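Local atomic coordinates of kynurenine formamidase (Bacillus anthracis, PDB entry 4CO9), a protein that catalyses the zinc-dependent hydrolysis of N-formyl-L-kynurenine to L-kynurenine and formate, the second step of tryptophan degradation by the kynurenine pathway. Residues Gln13-Asp18 with Ile51-His56. Residues are numbered along the deposited sequence; the frame is centred on the assembly and turned at random.
With ZN (zinc ion), chain P.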
# COMPACT_ATOMS: atom_id res chain seq x y z
N GLN C 13 3.76 -10.22 4.34
CA GLN C 13 3.04 -11.48 4.47
C GLN C 13 1.92 -11.59 3.42
O GLN C 13 1.16 -10.65 3.24
CB GLN C 13 2.44 -11.60 5.87
CG GLN C 13 3.46 -11.72 6.99
CD GLN C 13 2.85 -11.93 8.35
OE1 GLN C 13 1.67 -11.68 8.57
NE2 GLN C 13 3.66 -12.40 9.29
N PRO C 14 1.81 -12.75 2.75
CA PRO C 14 0.71 -12.89 1.80
C PRO C 14 -0.63 -12.78 2.49
O PRO C 14 -0.83 -13.38 3.55
CB PRO C 14 0.91 -14.29 1.22
CG PRO C 14 2.36 -14.58 1.40
CD PRO C 14 2.74 -13.89 2.69
N LEU C 15 -1.53 -12.00 1.90
CA LEU C 15 -2.85 -11.77 2.41
C LEU C 15 -3.83 -12.69 1.68
O LEU C 15 -4.03 -12.56 0.48
CB LEU C 15 -3.27 -10.32 2.23
CG LEU C 15 -2.55 -9.28 3.10
CD1 LEU C 15 -2.94 -7.88 2.63
CD2 LEU C 15 -2.88 -9.44 4.58
N ASN C 16 -4.42 -13.60 2.43
CA ASN C 16 -5.42 -14.52 1.91
C ASN C 16 -6.25 -15.06 3.09
O ASN C 16 -5.95 -14.77 4.26
CB ASN C 16 -4.77 -15.65 1.13
CG ASN C 16 -3.72 -16.38 1.94
OD1 ASN C 16 -3.99 -16.90 3.03
ND2 ASN C 16 -2.50 -16.38 1.44
N ASN C 17 -7.27 -15.84 2.77
CA ASN C 17 -8.20 -16.29 3.79
C ASN C 17 -7.57 -17.18 4.87
O ASN C 17 -8.19 -17.37 5.90
CB ASN C 17 -9.40 -17.00 3.14
CG ASN C 17 -10.29 -16.05 2.34
OD1 ASN C 17 -9.99 -14.88 2.14
ND2 ASN C 17 -11.40 -16.57 1.85
N ASP C 18 -6.36 -17.69 4.63
CA ASP C 18 -5.66 -18.50 5.63
C ASP C 18 -4.80 -17.71 6.61
O ASP C 18 -4.26 -18.30 7.55
CB ASP C 18 -4.77 -19.53 4.92
CG ASP C 18 -5.56 -20.49 4.04
OD1 ASP C 18 -6.71 -20.82 4.39
OD2 ASP C 18 -5.02 -20.91 3.00
N ILE C 51 -7.57 -4.05 10.19
CA ILE C 51 -6.39 -3.21 9.92
C ILE C 51 -5.07 -3.92 10.28
O ILE C 51 -4.04 -3.82 9.55
CB ILE C 51 -6.57 -1.89 10.69
CG1 ILE C 51 -7.73 -1.07 10.06
CG2 ILE C 51 -5.27 -1.09 10.72
CD1 ILE C 51 -7.47 -0.53 8.64
N HIS C 52 -5.10 -4.66 11.37
CA HIS C 52 -3.89 -5.26 11.93
C HIS C 52 -3.77 -6.70 11.47
O HIS C 52 -3.72 -7.63 12.28
CB HIS C 52 -3.92 -5.12 13.45
CG HIS C 52 -4.10 -3.71 13.91
ND1 HIS C 52 -3.05 -2.90 14.30
CD2 HIS C 52 -5.21 -2.95 14.01
CE1 HIS C 52 -3.51 -1.70 14.61
NE2 HIS C 52 -4.82 -1.70 14.45
N THR C 53 -3.73 -6.89 10.16
CA THR C 53 -3.59 -8.20 9.55
C THR C 53 -2.40 -8.12 8.63
O THR C 53 -2.29 -7.20 7.84
CB THR C 53 -4.83 -8.55 8.71
OG1 THR C 53 -5.98 -8.44 9.53
CG2 THR C 53 -4.76 -9.97 8.14
N GLY C 54 -1.53 -9.13 8.70
CA GLY C 54 -0.37 -9.19 7.85
C GLY C 54 0.55 -8.04 8.16
O GLY C 54 0.53 -7.49 9.27
N THR C 55 1.35 -7.66 7.18
CA THR C 55 2.31 -6.60 7.33
C THR C 55 1.56 -5.28 7.33
O THR C 55 0.81 -4.98 6.40
CB THR C 55 3.33 -6.66 6.18
OG1 THR C 55 3.88 -7.98 6.12
CG2 THR C 55 4.45 -5.67 6.40
N HIS C 56 1.74 -4.48 8.38
CA HIS C 56 0.96 -3.27 8.51
C HIS C 56 1.61 -2.28 9.46
O HIS C 56 2.54 -2.63 10.20
CB HIS C 56 -0.44 -3.62 9.05
CG HIS C 56 -0.44 -4.05 10.47
ND1 HIS C 56 -0.14 -5.34 10.86
CD2 HIS C 56 -0.68 -3.36 11.61
CE1 HIS C 56 -0.23 -5.43 12.17
NE2 HIS C 56 -0.55 -4.24 12.65
ZN ZN P . -0.92 -3.25 14.67
O HOH W 1 0.79 -8.15 4.31
O HOH W 2 -1.02 -3.34 16.72
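The metal-binding loop 51-56, which carries the HxxxH pair of the binuclear zinc site and leads into strand 56-58, is backed at G54 and T55 by the loop 13-18. Q13 N donates to T55 OG1 (2.9 Å, N-H...O 159°). T55 OG1 lies anti to its own carbonyl carbon (chi1 -53°), where it also hydrogen-bonds the backbone O of N176. One water joins the same two residues a second time, donating to Q13 O at 2.7 Å and accepting from T55 N. The Q13 side chain, extended beyond CG, runs past T55 and sets OE1 3.3 Å from G54 CA, a close approach of oxygen to carbon. L15 adds an apolar touch through one branch, with CD2 4.1 Å from T53 CG2 and about as far from G54 CA. L15 also packs on L196 of the second subunit, so the loop 13-18 touches both the zinc loop and the dimer partner. G54 O accepts from H56 ND1 at 2.8 Å, with the acceptor only 1° out of the imidazole plane; N176 ND2 is a second donor to this O. One face of the same imidazole is covered by H52 CA, which sits over its centre. H56 NE2 and H52 ND1 bind one zinc ion, whose shell D58, E175 and a water complete. With ND1 donating to G54 O and NE2 on the metal, the H56 ring is held at both nitrogens, which should fix its rotation; G54 O is the second-shell group, and Q13 and L15 pack one layer further out, against the backbone that carries it.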